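Local coordinates for parvulin 42 (Trypanosoma brucei brucei, PDB 6GMP), which probably catalyses the cis-trans isomerisation of peptide bonds preceding proline, through the parvulin-type domain that makes up this chain, at residues A[91-96]-A[114-119]. Numbering follows the deposited sequence.
Sequences EGFDTV and GVHLIY
Phe93 of helix 91-97 meets two neighbours on strand 114-120, Ile118 over a face of its ring and His116 at an edge. The CD1 methyl of Ile118 lies 3.6 Å from the Phe93 ring centroid, nearly on the ring normal, a CH-pi contact. The nearest carbons are Ile118 CD1 and Phe93 CE2, 3.5 Å apart. Against His116 the same ring turns its CD2-CE2 edge, Phe93 CE2 standing 3.7 Å from His116 ND1. The planes are inclined at 79° with centroids 5.2 Å apart, an edge-to-face (T-shaped) pair that lets the imidazole present its face to C-H groups. Phenylalanine suits this place because its flat, apolar ring can serve both partners at once; with CG anti to the backbone N (chi1 -177°), it reaches from the flank of the helix to the sheet. One turn on, Val96 adds a looser apolar touch, its CG1 4.3 Å from Ile118 CD1. Ile118 is long enough to bridge both helix residues, its extended CG1-CD1 arm carrying the methyl out from the strand.

The imidazole is fixed from beyond the pair: NE2 is hydrogen-bonded to Thr111 OG1, and ND1 to ND1 of His10. These bonds satisfy both nitrogens of a buried ring and so limit its rotation, with one face toward Phe93. His10 and His116, on adjacent antiparallel strands, correspond to the paired histidines of the parvulin family, consistent with their lining the active site; helix 91-97 packs through Phe93 against both on one face of the four-stranded antiparallel sheet of the parvulin fold.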
loop_
_atom_site.group_PDB
_atom_site.type_symbol
_atom_site.label_atom_id
_atom_site.label_comp_id
_atom_site.label_asym_id
_atom_site.label_seq_id
_atom_site.Cartn_x
_atom_site.Cartn_y
_atom_site.Cartn_z
ATOM N N GLU A 91 -8.690 -11.848 2.576
ATOM C CA GLU A 91 -7.700 -12.852 2.963
ATOM C C GLU A 91 -6.308 -12.569 2.402
ATOM O O GLU A 91 -5.309 -12.822 3.078
ATOM C CB GLU A 91 -8.151 -14.249 2.532
ATOM C CG GLU A 91 -7.357 -15.377 3.183
ATOM C CD GLU A 91 -7.870 -16.760 2.803
ATOM O OE1 GLU A 91 -8.890 -16.846 2.083
ATOM O OE2 GLU A 91 -7.255 -17.764 3.226
ATOM N N GLY A 92 -6.247 -12.045 1.179
ATOM C CA GLY A 92 -4.971 -11.767 0.542
ATOM C C GLY A 92 -4.178 -10.736 1.315
ATOM O O GLY A 92 -2.972 -10.885 1.528
ATOM N N PHE A 93 -4.865 -9.680 1.736
ATOM C CA PHE A 93 -4.257 -8.592 2.491
ATOM C C PHE A 93 -3.898 -9.088 3.875
ATOM O O PHE A 93 -2.774 -8.911 4.355
ATOM C CB PHE A 93 -5.253 -7.431 2.603
ATOM C CG PHE A 93 -4.717 -6.218 3.313
ATOM C CD1 PHE A 93 -4.657 -6.174 4.693
ATOM C CD2 PHE A 93 -4.304 -5.115 2.600
ATOM C CE1 PHE A 93 -4.172 -5.053 5.341
ATOM C CE2 PHE A 93 -3.827 -3.996 3.241
ATOM C CZ PHE A 93 -3.768 -3.963 4.615
ATOM N N ASP A 94 -4.879 -9.699 4.519
ATOM C CA ASP A 94 -4.747 -10.128 5.895
ATOM C C ASP A 94 -3.545 -11.041 6.114
ATOM O O ASP A 94 -2.789 -10.841 7.060
ATOM C CB ASP A 94 -6.028 -10.834 6.333
ATOM C CG ASP A 94 -6.021 -11.182 7.795
ATOM O OD1 ASP A 94 -6.170 -10.257 8.616
ATOM O OD2 ASP A 94 -5.847 -12.373 8.122
ATOM N N THR A 95 -3.362 -12.034 5.247
ATOM C CA THR A 95 -2.307 -13.021 5.452
ATOM C C THR A 95 -0.920 -12.376 5.397
ATOM O O THR A 95 -0.066 -12.655 6.242
ATOM C CB THR A 95 -2.395 -14.197 4.448
ATOM O OG1 THR A 95 -1.363 -15.148 4.732
ATOM C CG2 THR A 95 -2.251 -13.720 3.013
ATOM N N VAL A 96 -0.714 -11.504 4.415
ATOM C CA VAL A 96 0.564 -10.813 4.250
ATOM C C VAL A 96 0.787 -9.852 5.403
ATOM O O VAL A 96 1.883 -9.813 5.967
ATOM C CB VAL A 96 0.620 -10.050 2.904
ATOM C CG1 VAL A 96 1.834 -9.125 2.831
ATOM C CG2 VAL A 96 0.646 -11.034 1.744
ATOM N N GLY A 114 -6.375 -3.085 -5.679
ATOM C CA GLY A 114 -5.136 -2.771 -6.371
ATOM C C GLY A 114 -3.966 -3.526 -5.772
ATOM O O GLY A 114 -4.140 -4.587 -5.164
ATOM N N VAL A 115 -2.775 -2.975 -5.951
ATOM C CA VAL A 115 -1.565 -3.599 -5.462
ATOM C C VAL A 115 -1.054 -2.811 -4.260
ATOM O O VAL A 115 -0.827 -1.601 -4.354
ATOM C CB VAL A 115 -0.497 -3.661 -6.574
ATOM C CG1 VAL A 115 0.749 -4.383 -6.082
ATOM C CG2 VAL A 115 -1.070 -4.351 -7.813
ATOM N N HIS A 116 -0.899 -3.500 -3.133
ATOM C CA HIS A 116 -0.503 -2.871 -1.874
ATOM C C HIS A 116 0.948 -3.124 -1.498
ATOM O O HIS A 116 1.482 -4.198 -1.763
ATOM C CB HIS A 116 -1.325 -3.427 -0.705
ATOM C CG HIS A 116 -2.804 -3.429 -0.914
ATOM N ND1 HIS A 116 -3.654 -2.651 -0.163
ATOM C CD2 HIS A 116 -3.594 -4.179 -1.717
ATOM C CE1 HIS A 116 -4.902 -2.888 -0.524
ATOM N NE2 HIS A 116 -4.896 -3.820 -1.461
ATOM N N LEU A 117 1.552 -2.145 -0.830
ATOM C CA LEU A 117 2.712 -2.396 0.017
ATOM C C LEU A 117 2.206 -2.136 1.415
ATOM O O LEU A 117 1.655 -1.074 1.670
ATOM C CB LEU A 117 3.852 -1.424 -0.292
ATOM C CG LEU A 117 4.423 -1.460 -1.714
ATOM C CD1 LEU A 117 5.541 -0.424 -1.860
ATOM C CD2 LEU A 117 4.931 -2.813 -2.115
ATOM N N ILE A 118 2.380 -3.106 2.307
ATOM C CA ILE A 118 1.878 -3.006 3.672
ATOM C C ILE A 118 3.036 -2.831 4.640
ATOM O O ILE A 118 4.035 -3.528 4.543
ATOM C CB ILE A 118 1.047 -4.253 4.066
ATOM C CG1 ILE A 118 -0.085 -4.449 3.063
ATOM C CG2 ILE A 118 0.478 -4.088 5.461
ATOM C CD1 ILE A 118 -0.807 -5.743 3.197
ATOM N N TYR A 119 2.877 -1.892 5.568
ATOM C CA TYR A 119 3.887 -1.581 6.564
ATOM C C TYR A 119 3.323 -1.806 7.962
ATOM O O TYR A 119 2.245 -1.313 8.292
ATOM C CB TYR A 119 4.325 -0.124 6.407
ATOM C CG TYR A 119 5.274 0.383 7.463
ATOM C CD1 TYR A 119 6.564 -0.121 7.580
ATOM C CD2 TYR A 119 4.898 1.409 8.321
ATOM C CE1 TYR A 119 7.434 0.361 8.528
ATOM C CE2 TYR A 119 5.763 1.899 9.273
ATOM C CZ TYR A 119 7.037 1.375 9.374
ATOM O OH TYR A 119 7.899 1.866 10.323
#